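Local coordinates for homoserine dehydrogenase (PDB 4PG7), which catalyses the reversible, nicotinamide-dependent interconversion of homoserine and aspartate semialdehyde in the aspartic acid pathway, by hydride transfer, at residues His79-Asp83 against Val84-Leu88; Ile177-Gly180 against Thr181-Phe184; Gly250-Leu253 against Thr254-Asn257. All blocks are in the same frame, centred on the assembly; numbering follows the deposited sequence.

Contact 1 (His79-Asp83 against Val84-Leu88); sequences HLTED and VNEIL
The imidazole of His-79 meets the carboxylate of Glu-86 at its edge: CE1 comes 3.5 Å from OE2, near the ring plane, and the two flat groups stand at 76° to each other. The approach is through the carbon CE1, and no ring nitrogen bonds to Glu-86; ND1 is hydrogen-bonded to His-61, whose ring meets that of His-79 at a steep angle, and NE2 weakly to a bound glycerol. The other carboxylate oxygen takes the polar bond. Thr-81 OG1 donates to Glu-86 OE1 over 2.8 Å, reaching it on the anti side, 25° out of the carboxylate plane. With CG anti to the backbone N (chi1 -178°) and the chain extended beyond it, Glu-86 stretches back from the first turn of its helix to the preceding strand. The same threonine hydroxyl accepts from Asp-83 N at 3.0 Å, closing an ST turn at the point where strand 80-81, an outer strand of the parallel Rossmann-type sheet in the NAD-binding region, passes into helix 84-88. Asp-83 is the N-cap: its OD1 receives Asn-85 N at 3.0 Å, the donor standing above the carboxylate plane, while its carbonyl O accepts from Glu-86 N. A water bridges the turn, accepting from Val-84 N at 2.8 Å and donating to Glu-82 O. On the inner side the methyl Thr-81 CG2 touches Ile-87 CD1 at 4.0 Å, and Ile-87 goes on to pack against Leu-63 of strand 55-63 and Ala-27 and Leu-29 of strand 22-29.

Contact 2 (Ile177-Gly180 against Thr181-Phe184); sequences ILNG and TSNF
Ile-177 and Asn-183 cross at about a right angle, the branch methyl CG2 of the isoleucine resting against the amide of the asparagine, 3.5 Å from its CG. The methyl is nearly equidistant from the amide's two ends, OD1 and ND2, so the contact is with the amide as a whole. Asn-183 reaches this place because CG turns anti to its backbone N (chi1 -158°), and ND2 is held by the carbonyl oxygens of Val-297 and Asp-299. The buried amide is thus tied to the loop through ND2 and packed against the strand end.

Asn-179 stands at the N-cap, its CG anti to the backbone N (chi1 179°), which lets OD1 reach the first turn of the helix. This OD1 accepts from Ser-182 N at 3.0 Å along a fairly straight path, 155° at the hydrogen, with the donor tilted 32° from the plane of the amide carbonyl. Ser-182 OG lies 3.1 Å from the same Asn-179 OD1, but where its proton goes is not settled. The other end of the amide, ND2, donates to Asp-216 and Asp-221; with OD1 on the helix and ND2 on two carboxylates, the rotation of the group is fixed. The backbone continues the grip: Asn-183 N bonds to Asn-179 O at 3.3 Å and Phe-184 N to Gly-180 O at 2.8 Å. Beyond, the ring of Phe-184 stacks on Phe-208, and Thr-181 OG1 donates to Phe-208 O.

The bond from Ser-182 N to Asn-179 OD1 makes an asparagine N-cap, at the buried junction where strand 171-177 of the mixed sheet hands over to helix 180-192.

Contact 3 (Gly250-Leu253 against Thr254-Asn257); sequences GVTL and TDIN. With LYS (lysine), chain K.
One carboxylate oxygen, Asp-255 OD2, takes the backbone N of Thr-252 at 2.9 Å, on its anti side and only 17° out of the carboxylate plane, and also faces the hydroxyl of that threonine. The bond from Thr-252 OG1 to OD2 is weak. In return OG1 accepts from Asp-255 N at 3.1 Å, placed there by chi1 of 63°, which sets the oxygen between the backbone N and the carbonyl carbon. OD2 also forms a salt bridge with Lys-439, and OD1 bonds to Tyr-410, so the buried carboxylate joins the helix start to the C-terminal strands.

In the helix proper, Ile-256 N bonds to Thr-252 O at 3.1 Å, and Val-251 CG1 packs on Ile-256 CG1 at 4.2 Å. Asn-257 N reaches Leu-253 O at 2.8 Å, while ND2 of Asn-257 lies beside Leu-253 CG and bonds to Gln-193.

The bound lysine flanks the loop, its N 3.7 Å from Thr-252 CG2. Reciprocal bonds between Thr-252 and Asp-255 make a capping box, here opening helix 253-262 beside the lysine pocket.

All three contacts are helix N-termini, one after another along the chain, with Asp-83, Asn-179 and Thr-252 as the caps. Contact 1 lies in the NAD-binding region, its centre about 37 Å from that of contact 2 and about 52 Å from that of contact 3, on the opposite side of the chain's centre from the latter. Contacts 2 and 3 lie closer together: their centres are about 16 Å apart and their nearest atoms about 8 Å, without touching. Helix 180-192, opened by contact 2, packs against Val-251 and Ile-256 of contact 3. The bound lysine touches contact 3 alone, where Gly-250 and Thr-252 line its pocket with Arg-246, Asp-438 and Lys-439.

Contact 1 (His79-Asp83 against Val84-Leu88)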
ATOM      1  N   HIS A  79       0.284 -36.055  17.156  1.00 43.52           N
ATOM      2  CA  HIS A  79       0.556 -36.251  18.559  1.00 45.10           C
ATOM      3  C   HIS A  79       0.265 -34.954  19.339  1.00 43.94           C
ATOM      4  O   HIS A  79       0.896 -33.906  19.114  1.00 42.62           O
ATOM      5  CB  HIS A  79       1.991 -36.678  18.719  1.00 46.20           C
ATOM      6  CG  HIS A  79       2.415 -36.765  20.136  1.00 48.81           C
ATOM      7  ND1 HIS A  79       3.378 -35.936  20.652  1.00 49.51           N
ATOM      8  CD2 HIS A  79       1.951 -37.500  21.171  1.00 49.01           C
ATOM      9  CE1 HIS A  79       3.535 -36.190  21.936  1.00 50.13           C
ATOM     10  NE2 HIS A  79       2.677 -37.129  22.276  1.00 50.76           N
ATOM     11  N   LEU A  80      -0.732 -35.022  20.209  1.00 43.73           N
ATOM     12  CA  LEU A  80      -1.167 -33.877  21.013  1.00 45.34           C
ATOM     13  C   LEU A  80      -0.599 -34.036  22.398  1.00 45.86           C
ATOM     14  O   LEU A  80      -0.623 -35.129  22.941  1.00 47.11           O
ATOM     15  CB  LEU A  80      -2.696 -33.849  21.125  1.00 47.94           C
ATOM     16  CG  LEU A  80      -3.496 -33.883  19.818  1.00 49.94           C
ATOM     17  CD1 LEU A  80      -4.982 -33.850  20.137  1.00 51.32           C
ATOM     18  CD2 LEU A  80      -3.127 -32.715  18.910  1.00 48.59           C
ATOM     19  N   THR A  81      -0.093 -32.956  22.964  1.00 43.41           N
ATOM     20  CA  THR A  81       0.412 -32.966  24.313  1.00 44.99           C
ATOM     21  C   THR A  81      -0.063 -31.722  25.056  1.00 45.87           C
ATOM     22  O   THR A  81      -0.364 -30.715  24.439  1.00 43.08           O
ATOM     23  CB  THR A  81       1.956 -33.019  24.320  1.00 45.06           C
ATOM     24  OG1 THR A  81       2.432 -32.954  25.668  1.00 45.11           O
ATOM     25  CG2 THR A  81       2.553 -31.875  23.502  1.00 43.14           C
ATOM     26  N   GLU A  82      -0.164 -31.828  26.377  1.00 48.74           N
ATOM     27  CA  GLU A  82      -0.449 -30.687  27.249  1.00 50.18           C
ATOM     28  C   GLU A  82       0.798 -30.180  27.962  1.00 50.29           C
ATOM     29  O   GLU A  82       0.731 -29.208  28.717  1.00 50.35           O
ATOM     30  CB  GLU A  82      -1.499 -31.060  28.290  1.00 52.19           C
ATOM     31  CG  GLU A  82      -2.884 -31.240  27.690  1.00 55.30           C
ATOM     32  CD  GLU A  82      -3.862 -31.871  28.664  1.00 59.11           C
ATOM     33  OE1 GLU A  82      -3.541 -31.933  29.874  1.00 61.14           O
ATOM     34  OE2 GLU A  82      -4.948 -32.304  28.216  1.00 60.03           O
ATOM     35  N   ASP A  83       1.933 -30.825  27.710  1.00 48.54           N
ATOM     36  CA  ASP A  83       3.176 -30.462  28.375  1.00 47.32           C
ATOM     37  C   ASP A  83       4.136 -29.781  27.401  1.00 45.23           C
ATOM     38  O   ASP A  83       4.741 -30.430  26.554  1.00 44.09           O
ATOM     39  CB  ASP A  83       3.818 -31.713  28.997  1.00 46.92           C
ATOM     40  CG  ASP A  83       5.001 -31.379  29.885  1.00 47.60           C
ATOM     41  OD1 ASP A  83       5.476 -30.232  29.845  1.00 47.46           O
ATOM     42  OD2 ASP A  83       5.467 -32.268  30.623  1.00 48.61           O
ATOM     43  N   VAL A  84       4.261 -28.466  27.527  1.00 44.79           N
ATOM     44  CA  VAL A  84       5.136 -27.673  26.654  1.00 46.23           C
ATOM     45  C   VAL A  84       6.618 -28.119  26.695  1.00 48.22           C
ATOM     46  O   VAL A  84       7.337 -28.018  25.696  1.00 47.37           O
ATOM     47  CB  VAL A  84       5.019 -26.163  26.982  1.00 46.22           C
ATOM     48  CG1 VAL A  84       5.577 -25.858  28.367  1.00 49.11           C
ATOM     49  CG2 VAL A  84       5.700 -25.333  25.914  1.00 45.93           C
ATOM     50  N   ASN A  85       7.062 -28.626  27.844  1.00 48.96           N
ATOM     51  CA  ASN A  85       8.433 -29.128  28.001  1.00 49.23           C
ATOM     52  C   ASN A  85       8.750 -30.323  27.129  1.00 48.32           C
ATOM     53  O   ASN A  85       9.899 -30.527  26.735  1.00 49.10           O
ATOM     54  CB  ASN A  85       8.698 -29.452  29.465  1.00 51.81           C
ATOM     55  CG  ASN A  85       8.744 -28.212  30.308  1.00 52.56           C
ATOM     56  OD1 ASN A  85       9.186 -27.163  29.850  1.00 53.21           O
ATOM     57  ND2 ASN A  85       8.279 -28.317  31.542  1.00 55.10           N
ATOM     58  N   GLU A  86       7.734 -31.115  26.830  1.00 46.03           N
ATOM     59  CA  GLU A  86       7.889 -32.213  25.904  1.00 46.53           C
ATOM     60  C   GLU A  86       8.323 -31.700  24.533  1.00 45.62           C
ATOM     61  O   GLU A  86       9.057 -32.372  23.800  1.00 44.15           O
ATOM     62  CB  GLU A  86       6.582 -33.001  25.807  1.00 47.36           C
ATOM     63  CG  GLU A  86       6.664 -34.211  24.888  1.00 48.70           C
ATOM     64  CD  GLU A  86       5.521 -35.199  25.086  1.00 50.56           C
ATOM     65  OE1 GLU A  86       4.463 -34.821  25.637  1.00 50.06           O
ATOM     66  OE2 GLU A  86       5.710 -36.376  24.710  1.00 52.80           O
ATOM     67  N   ILE A  87       7.865 -30.504  24.189  1.00 42.58           N
ATOM     68  CA  ILE A  87       8.221 -29.892  22.935  1.00 42.88           C
ATOM     69  C   ILE A  87       9.555 -29.161  23.064  1.00 44.38           C
ATOM     70  O   ILE A  87      10.413 -29.289  22.202  1.00 43.39           O
ATOM     71  CB  ILE A  87       7.112 -28.911  22.462  1.00 41.76           C
ATOM     72  CG1 ILE A  87       5.884 -29.693  22.025  1.00 41.55           C
ATOM     73  CG2 ILE A  87       7.607 -28.039  21.329  1.00 40.58           C
ATOM     74  CD1 ILE A  87       4.623 -28.855  21.901  1.00 41.73           C
ATOM     75  N   LEU A  88       9.725 -28.388  24.132  1.00 46.56           N
ATOM     76  CA  LEU A  88      10.935 -27.578  24.291  1.00 48.46           C
ATOM     77  C   LEU A  88      12.189 -28.446  24.481  1.00 50.47           C
ATOM     78  O   LEU A  88      13.289 -28.025  24.137  1.00 51.19           O
ATOM     79  CB  LEU A  88      10.788 -26.584  25.451  1.00 48.30           C
ATOM     80  CG  LEU A  88       9.677 -25.536  25.292  1.00 47.94           C
ATOM     81  CD1 LEU A  88       9.467 -24.739  26.572  1.00 48.09           C
ATOM     82  CD2 LEU A  88       9.967 -24.609  24.127  1.00 47.85           C
TER
HETATM   83  O   HOH W   1       2.653 -26.768  29.111  1.00 52.52           O

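Contact 2 (Ile177-Gly180 against Thr181-Phe184)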
ATOM      1  N   ILE A 177      -5.833   4.102  10.104  1.00 25.43           N
ATOM      2  CA  ILE A 177      -7.111   3.577  10.539  1.00 25.23           C
ATOM      3  C   ILE A 177      -6.827   2.108  10.795  1.00 26.38           C
ATOM      4  O   ILE A 177      -6.546   1.384   9.851  1.00 25.32           O
ATOM      5  CB  ILE A 177      -8.192   3.810   9.478  1.00 25.40           C
ATOM      6  CG1 ILE A 177      -8.443   5.318   9.359  1.00 24.63           C
ATOM      7  CG2 ILE A 177      -9.456   3.028   9.817  1.00 24.89           C
ATOM      8  CD1 ILE A 177      -9.220   5.763   8.133  1.00 25.12           C
ATOM      9  N   LEU A 178      -6.808   1.716  12.080  1.00 26.52           N
ATOM     10  CA  LEU A 178      -6.186   0.477  12.501  1.00 29.71           C
ATOM     11  C   LEU A 178      -7.123  -0.486  13.189  1.00 30.95           C
ATOM     12  O   LEU A 178      -6.691  -1.545  13.651  1.00 35.75           O
ATOM     13  CB  LEU A 178      -4.997   0.742  13.420  1.00 29.77           C
ATOM     14  CG  LEU A 178      -3.898   1.605  12.800  1.00 32.02           C
ATOM     15  CD1 LEU A 178      -2.805   1.863  13.823  1.00 33.58           C
ATOM     16  CD2 LEU A 178      -3.311   0.928  11.575  1.00 33.56           C
ATOM     17  N   ASN A 179      -8.401  -0.154  13.224  1.00 29.47           N
ATOM     18  CA  ASN A 179      -9.364  -1.036  13.836  1.00 29.09           C
ATOM     19  C   ASN A 179     -10.606  -1.009  12.956  1.00 26.49           C
ATOM     20  O   ASN A 179     -11.254   0.021  12.825  1.00 26.34           O
ATOM     21  CB  ASN A 179      -9.648  -0.564  15.273  1.00 28.68           C
ATOM     22  CG  ASN A 179     -10.674  -1.432  15.969  1.00 29.08           C
ATOM     23  OD1 ASN A 179     -11.817  -1.030  16.171  1.00 28.18           O
ATOM     24  ND2 ASN A 179     -10.274  -2.650  16.296  1.00 28.16           N
ATOM     25  N   GLY A 180     -10.923  -2.142  12.349  1.00 26.43           N
ATOM     26  CA  GLY A 180     -12.059  -2.260  11.421  1.00 26.13           C
ATOM     27  C   GLY A 180     -13.401  -1.944  12.060  1.00 26.10           C
ATOM     28  O   GLY A 180     -14.243  -1.273  11.468  1.00 25.09           O
ATOM     29  N   THR A 181     -13.600  -2.427  13.280  1.00 27.38           N
ATOM     30  CA  THR A 181     -14.903  -2.275  13.956  1.00 28.34           C
ATOM     31  C   THR A 181     -15.238  -0.821  14.265  1.00 27.38           C
ATOM     32  O   THR A 181     -16.370  -0.378  14.023  1.00 26.01           O
ATOM     33  CB  THR A 181     -14.931  -3.101  15.255  1.00 30.69           C
ATOM     34  OG1 THR A 181     -14.809  -4.491  14.918  1.00 33.58           O
ATOM     35  CG2 THR A 181     -16.221  -2.864  16.014  1.00 32.07           C
ATOM     36  N   SER A 182     -14.264  -0.079  14.786  1.00 25.24           N
ATOM     37  CA  SER A 182     -14.496   1.334  15.066  1.00 26.31           C
ATOM     38  C   SER A 182     -14.715   2.147  13.816  1.00 23.71           C
ATOM     39  O   SER A 182     -15.536   3.038  13.793  1.00 23.35           O
ATOM     40  CB  SER A 182     -13.330   1.964  15.801  1.00 27.16           C
ATOM     41  OG  SER A 182     -13.298   1.555  17.144  1.00 35.02           O
ATOM     42  N   ASN A 183     -13.949   1.855  12.771  1.00 23.85           N
ATOM     43  CA  ASN A 183     -14.142   2.548  11.526  1.00 22.50           C
ATOM     44  C   ASN A 183     -15.499   2.238  10.935  1.00 22.36           C
ATOM     45  O   ASN A 183     -16.171   3.136  10.412  1.00 22.95           O
ATOM     46  CB  ASN A 183     -13.054   2.207  10.523  1.00 22.07           C
ATOM     47  CG  ASN A 183     -12.928   3.266   9.465  1.00 22.85           C
ATOM     48  OD1 ASN A 183     -12.842   4.465   9.791  1.00 23.93           O
ATOM     49  ND2 ASN A 183     -12.909   2.864   8.200  1.00 21.99           N
ATOM     50  N   PHE A 184     -15.915   0.983  11.018  1.00 23.65           N
ATOM     51  CA  PHE A 184     -17.260   0.589  10.556  1.00 24.80           C
ATOM     52  C   PHE A 184     -18.335   1.409  11.258  1.00 25.24           C
ATOM     53  O   PHE A 184     -19.258   1.931  10.630  1.00 24.22           O
ATOM     54  CB  PHE A 184     -17.508  -0.902  10.779  1.00 26.55           C
ATOM     55  CG  PHE A 184     -18.866  -1.367  10.297  1.00 27.91           C
ATOM     56  CD1 PHE A 184     -19.039  -1.851   9.011  1.00 30.99           C
ATOM     57  CD2 PHE A 184     -19.976  -1.282  11.119  1.00 29.75           C
ATOM     58  CE1 PHE A 184     -20.315  -2.254   8.547  1.00 31.24           C
ATOM     59  CE2 PHE A 184     -21.238  -1.674  10.679  1.00 30.84           C
ATOM     60  CZ  PHE A 184     -21.405  -2.150   9.382  1.00 30.67           C
TER

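Contact 3 (Gly250-Leu253 against Thr254-Asn257)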
ATOM      1  N   GLY A 250     -17.540   8.339  22.790  1.00 29.17           N
ATOM      2  CA  GLY A 250     -17.992   9.725  22.995  1.00 29.55           C
ATOM      3  C   GLY A 250     -18.221  10.551  21.725  1.00 28.89           C
ATOM      4  O   GLY A 250     -18.670  11.690  21.800  1.00 26.81           O
ATOM      5  N   VAL A 251     -17.942   9.977  20.542  1.00 29.39           N
ATOM      6  CA  VAL A 251     -18.221  10.673  19.285  1.00 27.29           C
ATOM      7  C   VAL A 251     -19.731  10.669  19.031  1.00 27.73           C
ATOM      8  O   VAL A 251     -20.363   9.619  19.078  1.00 28.65           O
ATOM      9  CB  VAL A 251     -17.482  10.007  18.089  1.00 26.98           C
ATOM     10  CG1 VAL A 251     -17.825  10.690  16.776  1.00 25.72           C
ATOM     11  CG2 VAL A 251     -15.978  10.049  18.308  1.00 27.05           C
ATOM     12  N   THR A 252     -20.307  11.826  18.720  1.00 26.92           N
ATOM     13  CA  THR A 252     -21.730  11.922  18.475  1.00 28.76           C
ATOM     14  C   THR A 252     -22.010  12.296  17.036  1.00 28.85           C
ATOM     15  O   THR A 252     -21.140  12.811  16.331  1.00 28.43           O
ATOM     16  CB  THR A 252     -22.406  13.016  19.345  1.00 30.78           C
ATOM     17  OG1 THR A 252     -21.867  14.298  19.000  1.00 31.18           O
ATOM     18  CG2 THR A 252     -22.199  12.752  20.857  1.00 31.99           C
ATOM     19  N   LEU A 253     -23.259  12.111  16.631  1.00 27.98           N
ATOM     20  CA  LEU A 253     -23.699  12.499  15.317  1.00 30.36           C
ATOM     21  C   LEU A 253     -23.531  13.999  15.104  1.00 29.87           C
ATOM     22  O   LEU A 253     -23.186  14.443  14.004  1.00 30.93           O
ATOM     23  CB  LEU A 253     -25.140  12.024  15.119  1.00 33.19           C
ATOM     24  CG  LEU A 253     -25.717  12.118  13.725  1.00 35.04           C
ATOM     25  CD1 LEU A 253     -24.859  11.366  12.730  1.00 34.87           C
ATOM     26  CD2 LEU A 253     -27.160  11.598  13.756  1.00 37.30           C
ATOM     27  N   THR A 254     -23.706  14.780  16.163  1.00 28.81           N
ATOM     28  CA  THR A 254     -23.450  16.196  16.089  1.00 29.45           C
ATOM     29  C   THR A 254     -21.982  16.475  15.733  1.00 28.17           C
ATOM     30  O   THR A 254     -21.703  17.357  14.925  1.00 30.50           O
ATOM     31  CB  THR A 254     -23.849  16.884  17.402  1.00 30.96           C
ATOM     32  OG1 THR A 254     -25.230  16.598  17.665  1.00 34.35           O
ATOM     33  CG2 THR A 254     -23.661  18.359  17.318  1.00 30.67           C
ATOM     34  N   ASP A 255     -21.046  15.741  16.331  1.00 28.16           N
ATOM     35  CA  ASP A 255     -19.617  15.932  16.015  1.00 27.56           C
ATOM     36  C   ASP A 255     -19.408  15.667  14.549  1.00 25.64           C
ATOM     37  O   ASP A 255     -18.783  16.442  13.869  1.00 24.83           O
ATOM     38  CB  ASP A 255     -18.714  15.009  16.822  1.00 27.82           C
ATOM     39  CG  ASP A 255     -18.735  15.322  18.292  1.00 29.45           C
ATOM     40  OD1 ASP A 255     -18.537  16.494  18.657  1.00 27.96           O
ATOM     41  OD2 ASP A 255     -18.954  14.395  19.093  1.00 31.10           O
ATOM     42  N   ILE A 256     -19.967  14.561  14.075  1.00 25.87           N
ATOM     43  CA  ILE A 256     -19.845  14.167  12.700  1.00 25.29           C
ATOM     44  C   ILE A 256     -20.422  15.194  11.731  1.00 26.54           C
ATOM     45  O   ILE A 256     -19.794  15.524  10.721  1.00 25.67           O
ATOM     46  CB  ILE A 256     -20.486  12.783  12.483  1.00 26.56           C
ATOM     47  CG1 ILE A 256     -19.546  11.734  13.053  1.00 26.59           C
ATOM     48  CG2 ILE A 256     -20.740  12.529  11.006  1.00 27.61           C
ATOM     49  CD1 ILE A 256     -20.146  10.374  13.179  1.00 27.71           C
ATOM     50  N   ASN A 257     -21.615  15.698  12.025  1.00 27.64           N
ATOM     51  CA  ASN A 257     -22.275  16.660  11.128  1.00 28.62           C
ATOM     52  C   ASN A 257     -21.642  18.061  11.149  1.00 28.18           C
ATOM     53  O   ASN A 257     -21.554  18.732  10.109  1.00 26.30           O
ATOM     54  CB  ASN A 257     -23.777  16.703  11.409  1.00 28.74           C
ATOM     55  CG  ASN A 257     -24.469  15.407  11.001  1.00 29.32           C
ATOM     56  OD1 ASN A 257     -23.950  14.658  10.191  1.00 29.43           O
ATOM     57  ND2 ASN A 257     -25.624  15.134  11.569  1.00 30.05           N
TER
HETATM   58  N   LYS K 509     -21.421  13.456  24.424  1.00 56.65           N
HETATM   59  CA  LYS K 509     -20.159  13.355  25.232  1.00 59.62           C
HETATM   60  C   LYS K 509     -19.766  14.680  25.877  1.00 60.06           C
HETATM   61  O   LYS K 509     -18.573  14.934  26.130  1.00 53.74           O
HETATM   62  CB  LYS K 509     -19.008  12.853  24.358  1.00 54.84           C
HETATM   63  CG  LYS K 509     -17.799  12.385  25.142  1.00 58.66           C
HETATM   64  CD  LYS K 509     -16.507  13.017  24.653  1.00 55.09           C
HETATM   65  CE  LYS K 509     -15.370  12.619  25.566  1.00 54.44           C
HETATM   66  NZ  LYS K 509     -14.062  13.206  25.168  1.00 55.14           N
HETATM   67  OXT LYS K 509     -20.643  15.507  26.173  1.00 63.48           O